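Local coordinates for SusD superfamily protein (Bacteroides fragilis NCTC 9343, PDB 3NQP) that probably binds glycans at the outer membrane of the bacterium, as other SusD-family lipoproteins do, at residues A58-M63 with S352-H357; Y127-Y132 with M207-L212; L131-G136 with R452-R457; G363-N366 with A370-Y373. All coordinates share one frame; numbering follows the deposited sequence.

Contact 1: residues A58-M63 with S352-H357; sequences ASSDGM and SLYGTH. With EDO (1,2-ethanediol), chain D; EDO (1,2-ethanediol), chain E.
Ser60 meets Tyr354 and Gly355 where a type I beta turn, Ser59 to Gly62, rests on a classic beta bulge. In the bulge Tyr354 and Gly355 both face Ser341 of strand 338-344. The side chain of Ser60 points at the strand. Its CB lies 3.7 Å from Gly355 CA and also packs near the Tyr354 ring, 3.8 Å from CD1. The torsion chi1 of -67° turns OG away from the carbonyl carbon of Ser60. OG then lies 3.1 Å from Gly355 CA, a close approach to a residue without a side chain. The same OG accepts a hydrogen bond of 2.7 Å from O2 of a 1,2-ethanediol (chain D), probably left from crystallisation. It is also hydrogen-bonded to Glu318.

The Tyr354 ring turns its edge to the Ser60 carbonyl, with CE1 3.5 Å from Ser60 O. C2 of a second ethanediol (chain E) sits over one face, and Arg295 makes a cation-pi contact with the ring. The contact joins the loop after helix 39-48 to the two-stranded antiparallel sheet 338-344/351-358. One water completes the link between the segments: it donates to Ser60 O at 2.7 Å and lies 2.5 Å from Tyr354 OH.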
loop_
_atom_site.group_PDB
_atom_site.type_symbol
_atom_site.label_atom_id
_atom_site.label_comp_id
_atom_site.label_asym_id
_atom_site.label_seq_id
_atom_site.Cartn_x
_atom_site.Cartn_y
_atom_site.Cartn_z
ATOM N N ALA A 58 10.227 20.174 -10.529
ATOM C CA ALA A 58 11.461 19.464 -10.839
ATOM C C ALA A 58 11.944 18.744 -9.575
ATOM O O ALA A 58 11.967 19.286 -8.463
ATOM C CB ALA A 58 12.515 20.419 -11.365
ATOM N N SER A 59 12.354 17.508 -9.755
ATOM C CA SER A 59 12.991 16.783 -8.683
ATOM C C SER A 59 14.361 17.363 -8.408
ATOM O O SER A 59 14.897 18.120 -9.206
ATOM C CB SER A 59 13.097 15.315 -8.996
ATOM O OG SER A 59 13.930 15.088 -10.103
ATOM N N SER A 60 14.925 16.987 -7.264
ATOM C CA SER A 60 16.328 17.313 -6.957
ATOM C C SER A 60 17.270 16.965 -8.105
ATOM O O SER A 60 18.288 17.642 -8.316
ATOM C CB SER A 60 16.752 16.590 -5.676
ATOM O OG SER A 60 16.035 17.128 -4.574
ATOM N N ASP A 61 16.998 15.862 -8.794
ATOM C CA ASP A 61 17.871 15.391 -9.873
ATOM C C ASP A 61 17.698 16.181 -11.186
ATOM O O ASP A 61 18.490 16.012 -12.146
ATOM C CB ASP A 61 17.631 13.917 -10.145
ATOM C CG ASP A 61 18.802 13.270 -10.876
ATOM O OD1 ASP A 61 19.943 13.478 -10.434
ATOM O OD2 ASP A 61 18.558 12.577 -11.872
ATOM N N GLY A 62 16.672 17.030 -11.232
ATOM C CA GLY A 62 16.510 17.972 -12.336
ATOM C C GLY A 62 15.358 17.691 -13.273
ATOM O O GLY A 62 15.181 18.444 -14.211
HETATM N N MSE A 63 14.536 16.665 -12.988
HETATM C CA MSE A 63 13.533 16.203 -13.939
HETATM C C MSE A 63 12.126 16.488 -13.405
HETATM O O MSE A 63 11.871 16.329 -12.230
HETATM C CB MSE A 63 13.717 14.714 -14.181
HETATM C CG MSE A 63 12.768 14.092 -15.115
HETATM SE SE MSE A 63 12.714 15.037 -16.876
HETATM C CE MSE A 63 11.024 14.429 -17.415
ATOM N N SER A 352 24.328 21.050 3.175
ATOM C CA SER A 352 22.909 21.247 3.458
ATOM C C SER A 352 22.067 20.215 2.676
ATOM O O SER A 352 22.338 19.932 1.510
ATOM C CB SER A 352 22.496 22.688 3.125
ATOM O OG SER A 352 22.728 22.940 1.750
ATOM N N LEU A 353 21.074 19.647 3.332
ATOM C CA LEU A 353 20.267 18.598 2.717
ATOM C C LEU A 353 19.572 19.142 1.465
ATOM O O LEU A 353 18.864 20.165 1.527
ATOM C CB LEU A 353 19.205 18.065 3.701
ATOM C CG LEU A 353 18.285 16.933 3.167
ATOM C CD1 LEU A 353 19.172 15.658 2.843
ATOM C CD2 LEU A 353 17.121 16.614 4.151
ATOM N N TYR A 354 19.731 18.437 0.350
ATOM C CA TYR A 354 19.138 18.868 -0.921
ATOM C C TYR A 354 18.020 17.933 -1.419
ATOM O O TYR A 354 16.866 18.327 -1.543
ATOM C CB TYR A 354 20.257 18.999 -1.960
ATOM C CG TYR A 354 19.887 19.693 -3.254
ATOM C CD1 TYR A 354 19.258 19.014 -4.281
ATOM C CD2 TYR A 354 20.131 21.047 -3.436
ATOM C CE1 TYR A 354 18.918 19.660 -5.467
ATOM C CE2 TYR A 354 19.805 21.672 -4.598
ATOM C CZ TYR A 354 19.212 20.994 -5.628
ATOM O OH TYR A 354 18.881 21.665 -6.822
ATOM N N GLY A 355 18.364 16.677 -1.693
ATOM C CA GLY A 355 17.380 15.697 -2.125
ATOM C C GLY A 355 17.483 14.407 -1.326
ATOM O O GLY A 355 18.382 14.221 -0.516
ATOM N N THR A 356 16.501 13.550 -1.525
ATOM C CA THR A 356 16.485 12.259 -0.921
ATOM C C THR A 356 16.060 11.291 -2.007
ATOM O O THR A 356 15.338 11.671 -2.917
ATOM C CB THR A 356 15.511 12.214 0.295
ATOM O OG1 THR A 356 14.185 12.481 -0.165
ATOM C CG2 THR A 356 15.928 13.230 1.385
ATOM N N HIS A 357 16.473 10.025 -1.860
ATOM C CA HIS A 357 16.427 9.025 -2.905
ATOM C C HIS A 357 16.185 7.644 -2.260
ATOM O O HIS A 357 16.810 7.297 -1.260
ATOM C CB HIS A 357 17.770 9.068 -3.675
ATOM C CG HIS A 357 18.235 10.454 -4.000
ATOM N ND1 HIS A 357 17.914 11.085 -5.181
ATOM C CD2 HIS A 357 19.008 11.333 -3.302
ATOM C CE1 HIS A 357 18.442 12.303 -5.184
ATOM N NE2 HIS A 357 19.133 12.466 -4.067
HETATM C C1 EDO D . 13.097 19.276 -4.969
HETATM O O1 EDO D . 12.515 19.125 -3.669
HETATM C C2 EDO D . 14.338 20.175 -4.960
HETATM O O2 EDO D . 15.370 19.659 -4.085
HETATM C C1 EDO E . 17.236 23.234 -1.546
HETATM O O1 EDO E . 17.807 22.671 -0.366
HETATM C C2 EDO E . 16.943 22.189 -2.630
HETATM O O2 EDO E . 15.829 21.341 -2.305
HETATM O O HOH W 1 18.482 20.255 -8.886
#

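Contact 2: residues Y127-Y132 with M207-L212; sequences YYFDLY and MGEVYL
Phe129 and Val210 mark the closest backbone approach of the two helical segments, with CA atoms 7.4 Å apart. Residues 127-132 belong to helix 110-135 and residues 207-212 to helix 200-216. The gap is filled by side chains. Phe129 points at the other helix, its CG anti to the backbone N (chi1 -178°), which carries the ring across to Val210. The methyl CG2 of Val210 sits over the middle of one ring face. It is 3.5 Å from the centroid of the Phe129 ring and only 7° off the ring normal. This is a CH-pi contact in buried helix-helix packing, within the helical part of a SusD-type fold. Val210 CA also approaches the far end of the ring, 3.8 Å from Phe129 CZ.

Glu209 takes the ring edge. Its chain is extended beyond CG, and CG lies 3.8 Å from Phe129 CE2. The carboxylate plane is turned 61° from the ring plane, with CD at the edge of the ring. The polar end has its partners outside the two segments. Glu209 OE1 is hydrogen-bonded to Tyr380 OH, while OE2 forms a long, weak ion pair with Arg133. Arg133 also makes a cation-pi contact with Phe129.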
loop_
_atom_site.group_PDB
_atom_site.type_symbol
_atom_site.label_atom_id
_atom_site.label_comp_id
_atom_site.label_asym_id
_atom_site.label_seq_id
_atom_site.Cartn_x
_atom_site.Cartn_y
_atom_site.Cartn_z
ATOM N N TYR A 127 -9.627 -6.493 -5.347
ATOM C CA TYR A 127 -9.782 -5.535 -6.406
ATOM C C TYR A 127 -10.982 -4.633 -6.130
ATOM O O TYR A 127 -10.893 -3.430 -6.254
ATOM C CB TYR A 127 -9.969 -6.231 -7.748
ATOM C CG TYR A 127 -8.695 -6.772 -8.382
ATOM C CD1 TYR A 127 -7.604 -5.942 -8.677
ATOM C CD2 TYR A 127 -8.599 -8.101 -8.742
ATOM C CE1 TYR A 127 -6.438 -6.446 -9.307
ATOM C CE2 TYR A 127 -7.448 -8.606 -9.381
ATOM C CZ TYR A 127 -6.390 -7.792 -9.672
ATOM O OH TYR A 127 -5.283 -8.339 -10.314
ATOM N N TYR A 128 -12.103 -5.211 -5.730
ATOM C CA TYR A 128 -13.273 -4.368 -5.493
ATOM C C TYR A 128 -13.103 -3.394 -4.324
ATOM O O TYR A 128 -13.759 -2.359 -4.294
ATOM C CB TYR A 128 -14.554 -5.209 -5.351
ATOM C CG TYR A 128 -15.219 -5.456 -6.705
ATOM C CD1 TYR A 128 -15.799 -4.411 -7.434
ATOM C CD2 TYR A 128 -15.236 -6.696 -7.251
ATOM C CE1 TYR A 128 -16.388 -4.624 -8.692
ATOM C CE2 TYR A 128 -15.858 -6.941 -8.493
ATOM C CZ TYR A 128 -16.434 -5.906 -9.206
ATOM O OH TYR A 128 -17.045 -6.170 -10.430
ATOM N N PHE A 129 -12.236 -3.720 -3.368
ATOM C CA PHE A 129 -11.991 -2.855 -2.208
ATOM C C PHE A 129 -11.142 -1.639 -2.623
ATOM O O PHE A 129 -11.384 -0.527 -2.129
ATOM C CB PHE A 129 -11.346 -3.649 -1.063
ATOM C CG PHE A 129 -11.091 -2.852 0.207
ATOM C CD1 PHE A 129 -12.066 -2.065 0.778
ATOM C CD2 PHE A 129 -9.848 -2.930 0.840
ATOM C CE1 PHE A 129 -11.821 -1.367 1.951
ATOM C CE2 PHE A 129 -9.584 -2.243 1.999
ATOM C CZ PHE A 129 -10.594 -1.450 2.573
ATOM N N ASP A 130 -10.171 -1.825 -3.519
ATOM C CA ASP A 130 -9.498 -0.668 -4.147
ATOM C C ASP A 130 -10.548 0.191 -4.895
ATOM O O ASP A 130 -10.581 1.432 -4.725
ATOM C CB ASP A 130 -8.378 -1.088 -5.077
ATOM C CG ASP A 130 -7.006 -1.259 -4.353
ATOM O OD1 ASP A 130 -6.944 -1.172 -3.109
ATOM O OD2 ASP A 130 -6.015 -1.504 -5.057
ATOM N N LEU A 131 -11.395 -0.441 -5.710
ATOM C CA LEU A 131 -12.391 0.320 -6.473
ATOM C C LEU A 131 -13.329 1.077 -5.525
ATOM O O LEU A 131 -13.658 2.241 -5.762
ATOM C CB LEU A 131 -13.174 -0.582 -7.441
ATOM C CG LEU A 131 -12.352 -1.102 -8.646
ATOM C CD1 LEU A 131 -13.170 -2.082 -9.400
ATOM C CD2 LEU A 131 -11.865 -0.014 -9.598
ATOM N N TYR A 132 -13.727 0.450 -4.419
ATOM C CA TYR A 132 -14.611 1.136 -3.430
ATOM C C TYR A 132 -13.931 2.321 -2.762
ATOM O O TYR A 132 -14.528 3.370 -2.587
ATOM C CB TYR A 132 -15.078 0.127 -2.373
ATOM C CG TYR A 132 -15.839 0.629 -1.190
ATOM C CD1 TYR A 132 -15.183 1.171 -0.106
ATOM C CD2 TYR A 132 -17.250 0.579 -1.161
ATOM C CE1 TYR A 132 -15.859 1.617 0.996
ATOM C CE2 TYR A 132 -17.964 1.002 -0.035
ATOM C CZ TYR A 132 -17.258 1.518 1.051
ATOM O OH TYR A 132 -17.905 1.947 2.187
HETATM N N MSE A 207 -9.574 -8.851 5.513
HETATM C CA MSE A 207 -10.792 -8.661 6.324
HETATM C C MSE A 207 -10.524 -7.650 7.424
HETATM O O MSE A 207 -11.357 -6.820 7.729
HETATM C CB MSE A 207 -11.350 -9.971 6.910
HETATM C CG MSE A 207 -11.798 -10.953 5.874
HETATM SE SE MSE A 207 -12.471 -12.591 6.622
HETATM C CE MSE A 207 -14.187 -11.904 7.089
ATOM N N GLY A 208 -9.328 -7.702 8.016
ATOM C CA GLY A 208 -8.954 -6.706 8.998
ATOM C C GLY A 208 -8.990 -5.305 8.413
ATOM O O GLY A 208 -9.458 -4.376 9.064
ATOM N N GLU A 209 -8.507 -5.155 7.180
ATOM C CA GLU A 209 -8.428 -3.841 6.538
ATOM C C GLU A 209 -9.832 -3.334 6.173
ATOM O O GLU A 209 -10.178 -2.178 6.439
ATOM C CB GLU A 209 -7.547 -3.898 5.283
ATOM C CG GLU A 209 -7.015 -2.562 4.800
ATOM C CD GLU A 209 -6.082 -2.745 3.611
ATOM O OE1 GLU A 209 -6.156 -3.753 2.888
ATOM O OE2 GLU A 209 -5.243 -1.893 3.410
ATOM N N VAL A 210 -10.631 -4.214 5.600
ATOM C CA VAL A 210 -11.993 -3.886 5.145
ATOM C C VAL A 210 -12.923 -3.560 6.332
ATOM O O VAL A 210 -13.539 -2.494 6.356
ATOM C CB VAL A 210 -12.596 -5.029 4.305
ATOM C CG1 VAL A 210 -14.124 -4.830 4.136
ATOM C CG2 VAL A 210 -11.881 -5.150 2.923
ATOM N N TYR A 211 -12.962 -4.427 7.343
ATOM C CA TYR A 211 -13.814 -4.195 8.510
ATOM C C TYR A 211 -13.375 -2.998 9.401
ATOM O O TYR A 211 -14.220 -2.252 9.919
ATOM C CB TYR A 211 -14.029 -5.490 9.319
ATOM C CG TYR A 211 -15.034 -6.416 8.657
ATOM C CD1 TYR A 211 -14.627 -7.286 7.646
ATOM C CD2 TYR A 211 -16.346 -6.399 9.012
ATOM C CE1 TYR A 211 -15.489 -8.109 7.034
ATOM C CE2 TYR A 211 -17.279 -7.231 8.383
ATOM C CZ TYR A 211 -16.845 -8.079 7.391
ATOM O OH TYR A 211 -17.719 -8.901 6.748
ATOM N N LEU A 212 -12.080 -2.741 9.536
ATOM C CA LEU A 212 -11.690 -1.508 10.173
ATOM C C LEU A 212 -12.182 -0.286 9.399
ATOM O O LEU A 212 -12.693 0.673 9.971
ATOM C CB LEU A 212 -10.157 -1.374 10.305
ATOM C CG LEU A 212 -9.731 -0.087 11.013
ATOM C CD1 LEU A 212 -10.318 0.097 12.448
ATOM C CD2 LEU A 212 -8.167 -0.063 11.031
#

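Contact 3: residues L131-G136 with R452-R457; sequences LYRIYG and RWWDLR
Arg133 lies flat on Trp454, and this stack carries most of the contact. The guanidinium and indole planes are 10° apart. Arg133 CZ sits 3.7 Å from the centroid of the five-membered ring of Trp454, a cation-pi contact over the face. The chain bends at chi3 (-69°), which lays the guanidinium flat along the indole. Arg133 CD lies over the six-membered ring of Trp454, a CH-pi contact 4.1 Å from that ring's centroid. Trp453 CD1 covers the opposite face of this indole. The arginine is held by a salt bridge from NH2 to Asp130.

Apolar packing adds Ile134. Its CD1 reaches back to Trp454 CH2, 3.4 Å away.

Polar links gather at the last turn of helix 110-135. Arg457 NH1 gives a weak hydrogen bond to Arg133 O at 2.8 Å. The same carbonyl accepts from a water 2.8 Å from Arg133 O, and Trp453 NE1 donates to that water. A second water donates to Tyr132 O, which also takes the helical bond from Gly136 N, and accepts from Arg457 NH2.

The axes of the short helical segments cross at 67°, 11.9 Å apart. Trp213 of helix 200-216 touches Arg133, Trp454 and Arg457. Phe46 of helix 39-48 packs on Ile134 and Trp454.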
loop_
_atom_site.group_PDB
_atom_site.type_symbol
_atom_site.label_atom_id
_atom_site.label_comp_id
_atom_site.label_asym_id
_atom_site.label_seq_id
_atom_site.Cartn_x
_atom_site.Cartn_y
_atom_site.Cartn_z
ATOM N N LEU A 131 -11.395 -0.441 -5.710
ATOM C CA LEU A 131 -12.391 0.320 -6.473
ATOM C C LEU A 131 -13.329 1.077 -5.525
ATOM O O LEU A 131 -13.658 2.241 -5.762
ATOM C CB LEU A 131 -13.174 -0.582 -7.441
ATOM C CG LEU A 131 -12.352 -1.102 -8.646
ATOM C CD1 LEU A 131 -13.170 -2.082 -9.400
ATOM C CD2 LEU A 131 -11.865 -0.014 -9.598
ATOM N N TYR A 132 -13.727 0.450 -4.419
ATOM C CA TYR A 132 -14.611 1.136 -3.430
ATOM C C TYR A 132 -13.931 2.321 -2.762
ATOM O O TYR A 132 -14.528 3.370 -2.587
ATOM C CB TYR A 132 -15.078 0.127 -2.373
ATOM C CG TYR A 132 -15.839 0.629 -1.190
ATOM C CD1 TYR A 132 -15.183 1.171 -0.106
ATOM C CD2 TYR A 132 -17.250 0.579 -1.161
ATOM C CE1 TYR A 132 -15.859 1.617 0.996
ATOM C CE2 TYR A 132 -17.964 1.002 -0.035
ATOM C CZ TYR A 132 -17.258 1.518 1.051
ATOM O OH TYR A 132 -17.905 1.947 2.187
ATOM N N ARG A 133 -12.666 2.163 -2.367
ATOM C CA ARG A 133 -11.959 3.262 -1.720
ATOM C C ARG A 133 -11.623 4.423 -2.655
ATOM O O ARG A 133 -11.531 5.578 -2.233
ATOM C CB ARG A 133 -10.697 2.742 -1.045
ATOM C CG ARG A 133 -11.034 1.812 0.125
ATOM C CD ARG A 133 -9.775 1.401 0.890
ATOM N NE ARG A 133 -8.953 0.527 0.093
ATOM C CZ ARG A 133 -7.811 0.007 0.497
ATOM N NH1 ARG A 133 -7.357 0.239 1.731
ATOM N NH2 ARG A 133 -7.149 -0.787 -0.311
ATOM N N ILE A 134 -11.412 4.110 -3.923
ATOM C CA ILE A 134 -11.075 5.123 -4.913
ATOM C C ILE A 134 -12.337 5.786 -5.461
ATOM O O ILE A 134 -12.388 6.974 -5.537
ATOM C CB ILE A 134 -10.269 4.503 -6.076
ATOM C CG1 ILE A 134 -8.910 4.031 -5.580
ATOM C CG2 ILE A 134 -10.131 5.475 -7.322
ATOM C CD1 ILE A 134 -7.947 5.162 -5.222
ATOM N N TYR A 135 -13.343 4.994 -5.822
ATOM C CA TYR A 135 -14.520 5.506 -6.552
ATOM C C TYR A 135 -15.826 5.465 -5.766
ATOM O O TYR A 135 -16.776 6.132 -6.177
ATOM C CB TYR A 135 -14.739 4.684 -7.830
ATOM C CG TYR A 135 -13.617 4.800 -8.819
ATOM C CD1 TYR A 135 -13.430 5.957 -9.541
ATOM C CD2 TYR A 135 -12.715 3.753 -9.010
ATOM C CE1 TYR A 135 -12.372 6.087 -10.423
ATOM C CE2 TYR A 135 -11.664 3.869 -9.897
ATOM C CZ TYR A 135 -11.497 5.027 -10.612
ATOM O OH TYR A 135 -10.454 5.155 -11.502
ATOM N N GLY A 136 -15.898 4.669 -4.690
ATOM C CA GLY A 136 -17.168 4.431 -4.011
ATOM C C GLY A 136 -17.995 3.409 -4.780
ATOM O O GLY A 136 -17.637 2.231 -4.879
ATOM N N ARG A 452 -0.434 5.711 3.170
ATOM C CA ARG A 452 -0.758 7.021 3.711
ATOM C C ARG A 452 -2.076 7.619 3.208
ATOM O O ARG A 452 -2.838 8.216 3.998
ATOM C CB ARG A 452 0.361 8.046 3.533
ATOM C CG ARG A 452 0.070 9.297 4.391
ATOM C CD ARG A 452 1.285 10.227 4.530
ATOM N NE ARG A 452 1.322 10.775 5.872
ATOM C CZ ARG A 452 0.871 11.956 6.264
ATOM N NH1 ARG A 452 0.425 12.866 5.403
ATOM N NH2 ARG A 452 0.957 12.258 7.548
ATOM N N TRP A 453 -2.376 7.458 1.937
ATOM C CA TRP A 453 -3.651 8.025 1.432
ATOM C C TRP A 453 -4.786 7.362 2.182
ATOM O O TRP A 453 -5.733 8.024 2.608
ATOM C CB TRP A 453 -3.825 7.830 -0.090
ATOM C CG TRP A 453 -5.229 8.274 -0.604
ATOM C CD1 TRP A 453 -6.116 7.511 -1.231
ATOM C CD2 TRP A 453 -5.831 9.569 -0.450
ATOM N NE1 TRP A 453 -7.276 8.223 -1.493
ATOM C CE2 TRP A 453 -7.108 9.503 -1.042
ATOM C CE3 TRP A 453 -5.403 10.780 0.098
ATOM C CZ2 TRP A 453 -7.956 10.578 -1.076
ATOM C CZ3 TRP A 453 -6.256 11.851 0.065
ATOM C CH2 TRP A 453 -7.512 11.743 -0.534
ATOM N N TRP A 454 -4.691 6.033 2.344
ATOM C CA TRP A 454 -5.760 5.300 3.044
ATOM C C TRP A 454 -5.866 5.740 4.525
ATOM O O TRP A 454 -6.967 5.994 5.049
ATOM C CB TRP A 454 -5.581 3.791 2.888
ATOM C CG TRP A 454 -5.516 3.316 1.441
ATOM C CD1 TRP A 454 -4.675 2.381 0.925
ATOM C CD2 TRP A 454 -6.393 3.695 0.377
ATOM N NE1 TRP A 454 -4.959 2.181 -0.418
ATOM C CE2 TRP A 454 -6.009 2.983 -0.763
ATOM C CE3 TRP A 454 -7.469 4.575 0.283
ATOM C CZ2 TRP A 454 -6.651 3.131 -1.980
ATOM C CZ3 TRP A 454 -8.100 4.727 -0.950
ATOM C CH2 TRP A 454 -7.682 4.011 -2.046
ATOM N N ASP A 455 -4.719 5.865 5.171
ATOM C CA ASP A 455 -4.652 6.338 6.566
ATOM C C ASP A 455 -5.314 7.715 6.752
ATOM O O ASP A 455 -6.019 7.908 7.746
ATOM C CB ASP A 455 -3.197 6.375 7.040
ATOM C CG ASP A 455 -2.558 4.988 7.099
ATOM O OD1 ASP A 455 -3.270 3.968 7.121
ATOM O OD2 ASP A 455 -1.306 4.907 7.099
ATOM N N LEU A 456 -5.098 8.634 5.784
ATOM C CA LEU A 456 -5.693 9.966 5.820
ATOM C C LEU A 456 -7.190 9.945 5.616
ATOM O O LEU A 456 -7.912 10.753 6.226
ATOM C CB LEU A 456 -5.070 10.894 4.782
ATOM C CG LEU A 456 -3.591 11.232 5.039
ATOM C CD1 LEU A 456 -3.015 11.865 3.725
ATOM C CD2 LEU A 456 -3.421 12.201 6.243
ATOM N N ARG A 457 -7.674 9.038 4.774
ATOM C CA ARG A 457 -9.123 8.877 4.588
ATOM C C ARG A 457 -9.793 8.291 5.842
ATOM O O ARG A 457 -10.911 8.648 6.172
ATOM C CB ARG A 457 -9.435 7.911 3.425
ATOM C CG ARG A 457 -9.166 8.456 2.026
ATOM C CD ARG A 457 -10.239 9.331 1.448
ATOM N NE ARG A 457 -11.616 8.838 1.649
ATOM C CZ ARG A 457 -12.204 7.867 0.975
ATOM N NH1 ARG A 457 -11.573 7.225 0.035
ATOM N NH2 ARG A 457 -13.441 7.530 1.260
HETATM O O HOH W 2 -14.604 5.007 -0.102
HETATM O O HOH W 3 -9.872 7.767 -2.590
#

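Contact 4: residues G363-N366 with A370-Y373; sequences GYVN and ARVY. With EDO (1,2-ethanediol), chain I.
Tyr364 and Val372 form a hydrogen-bonded antiparallel pair. Val372 N donates to Tyr364 O at 2.8 Å, and Tyr364 N donates back to Val372 O at 3.2 Å. Gly363, with positive phi (72°), comes just before strand 364-365, and its CA makes a CH...O contact with Val372 O. Next to Tyr364 and Val372, Val365 and Arg371 form a non-hydrogen-bonded pair. Val365 CG2 lies against one face of the Arg371 guanidinium, 3.4 Å from NH2. Asn366 is gripped twice by Ala370. Its backbone N donates to Ala370 O at 2.9 Å. With chi1 at 69°, CG sits between the backbone N and carbonyl carbon of Asn366, and OD1 accepts from Ala370 N at 3.0 Å, the donor standing above the amide plane.

Further out, Glu273 hydrogen-bonds both Tyr364 OH and Asn366 ND2. Arg371 is fixed by carbonyls: NH1 binds Ile362 O and NE binds Asp308 O. Its NH2 donates to O2 of a bound 1,2-ethanediol. The arrangement is a short beta hairpin at the protein surface.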
loop_
_atom_site.group_PDB
_atom_site.type_symbol
_atom_site.label_atom_id
_atom_site.label_comp_id
_atom_site.label_asym_id
_atom_site.label_seq_id
_atom_site.Cartn_x
_atom_site.Cartn_y
_atom_site.Cartn_z
ATOM N N GLY A 363 16.006 -3.997 -5.140
ATOM C CA GLY A 363 16.487 -5.297 -5.706
ATOM C C GLY A 363 17.976 -5.550 -5.468
ATOM O O GLY A 363 18.447 -5.378 -4.354
ATOM N N TYR A 364 18.720 -5.903 -6.514
ATOM C CA TYR A 364 20.170 -6.177 -6.365
ATOM C C TYR A 364 20.938 -5.905 -7.635
ATOM O O TYR A 364 20.358 -5.598 -8.678
ATOM C CB TYR A 364 20.392 -7.630 -5.907
ATOM C CG TYR A 364 19.756 -8.661 -6.823
ATOM C CD1 TYR A 364 20.120 -8.765 -8.175
ATOM C CD2 TYR A 364 18.762 -9.521 -6.345
ATOM C CE1 TYR A 364 19.518 -9.700 -9.011
ATOM C CE2 TYR A 364 18.168 -10.466 -7.169
ATOM C CZ TYR A 364 18.531 -10.536 -8.507
ATOM O OH TYR A 364 17.896 -11.451 -9.313
ATOM N N VAL A 365 22.262 -6.012 -7.557
ATOM C CA VAL A 365 23.094 -5.898 -8.723
ATOM C C VAL A 365 23.493 -7.325 -9.051
ATOM O O VAL A 365 24.033 -8.047 -8.190
ATOM C CB VAL A 365 24.331 -5.045 -8.459
ATOM C CG1 VAL A 365 25.152 -4.922 -9.722
ATOM C CG2 VAL A 365 23.945 -3.641 -7.909
ATOM N N ASN A 366 23.239 -7.741 -10.285
ATOM C CA ASN A 366 23.475 -9.121 -10.652
ATOM C C ASN A 366 24.960 -9.398 -10.946
ATOM O O ASN A 366 25.808 -8.505 -10.817
ATOM C CB ASN A 366 22.541 -9.510 -11.819
ATOM C CG ASN A 366 22.878 -8.828 -13.097
ATOM O OD1 ASN A 366 23.989 -8.290 -13.274
ATOM N ND2 ASN A 366 21.929 -8.837 -14.018
ATOM N N ALA A 370 24.750 -5.401 -13.394
ATOM C CA ALA A 370 23.558 -4.609 -13.653
ATOM C C ALA A 370 22.549 -4.609 -12.487
ATOM O O ALA A 370 22.212 -5.651 -11.948
ATOM C CB ALA A 370 22.860 -5.093 -14.946
ATOM N N ARG A 371 22.067 -3.421 -12.146
ATOM C CA ARG A 371 21.015 -3.234 -11.187
ATOM C C ARG A 371 19.728 -3.832 -11.761
ATOM O O ARG A 371 19.358 -3.538 -12.892
ATOM C CB ARG A 371 20.846 -1.736 -10.906
ATOM C CG ARG A 371 19.566 -1.316 -10.108
ATOM C CD ARG A 371 19.522 -1.923 -8.714
ATOM N NE ARG A 371 20.677 -1.552 -7.913
ATOM C CZ ARG A 371 20.863 -1.966 -6.666
ATOM N NH1 ARG A 371 19.979 -2.773 -6.101
ATOM N NH2 ARG A 371 21.941 -1.593 -5.995
ATOM N N VAL A 372 19.098 -4.703 -10.989
ATOM C CA VAL A 372 17.819 -5.295 -11.343
ATOM C C VAL A 372 16.770 -4.953 -10.296
ATOM O O VAL A 372 16.908 -5.307 -9.143
ATOM C CB VAL A 372 17.942 -6.835 -11.490
ATOM C CG1 VAL A 372 16.602 -7.451 -11.885
ATOM C CG2 VAL A 372 18.997 -7.236 -12.553
ATOM N N TYR A 373 15.723 -4.242 -10.686
ATOM C CA TYR A 373 14.677 -3.836 -9.722
ATOM C C TYR A 373 13.649 -4.968 -9.505
ATOM O O TYR A 373 12.514 -4.868 -9.932
ATOM C CB TYR A 373 13.996 -2.553 -10.174
ATOM C CG TYR A 373 14.969 -1.390 -10.232
ATOM C CD1 TYR A 373 15.425 -0.777 -9.071
ATOM C CD2 TYR A 373 15.457 -0.932 -11.433
ATOM C CE1 TYR A 373 16.331 0.301 -9.130
ATOM C CE2 TYR A 373 16.353 0.112 -11.498
ATOM C CZ TYR A 373 16.793 0.727 -10.334
ATOM O OH TYR A 373 17.679 1.778 -10.401
HETATM C C1 EDO I . 19.913 -2.361 -2.903
HETATM O O1 EDO I . 19.995 -1.307 -1.905
HETATM C C2 EDO I . 20.950 -3.479 -2.735
HETATM O O2 EDO I . 22.227 -3.065 -3.270
#

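From the N terminus, residues 58-63 come first and pair with 352-357, so contact 1 closes a loop of 288 residues. Contact 2 is nested inside it and joins helix 110-135 to helix 200-216. Contact 3 starts from the same helix 110-135 and ends at 452-457. Its segments alternate with those of contact 1, so the two cross. Contact 4 follows contact 1 in series as a local hairpin, and lies within the loop closed by contact 3. Contacts 1 and 3 each tie the N-terminal part of the chain to its C-terminal part. The centres of contacts 2 and 3 are 9 Å apart, whereas contacts 1 and 2 lie on opposite sides of the chain's centre.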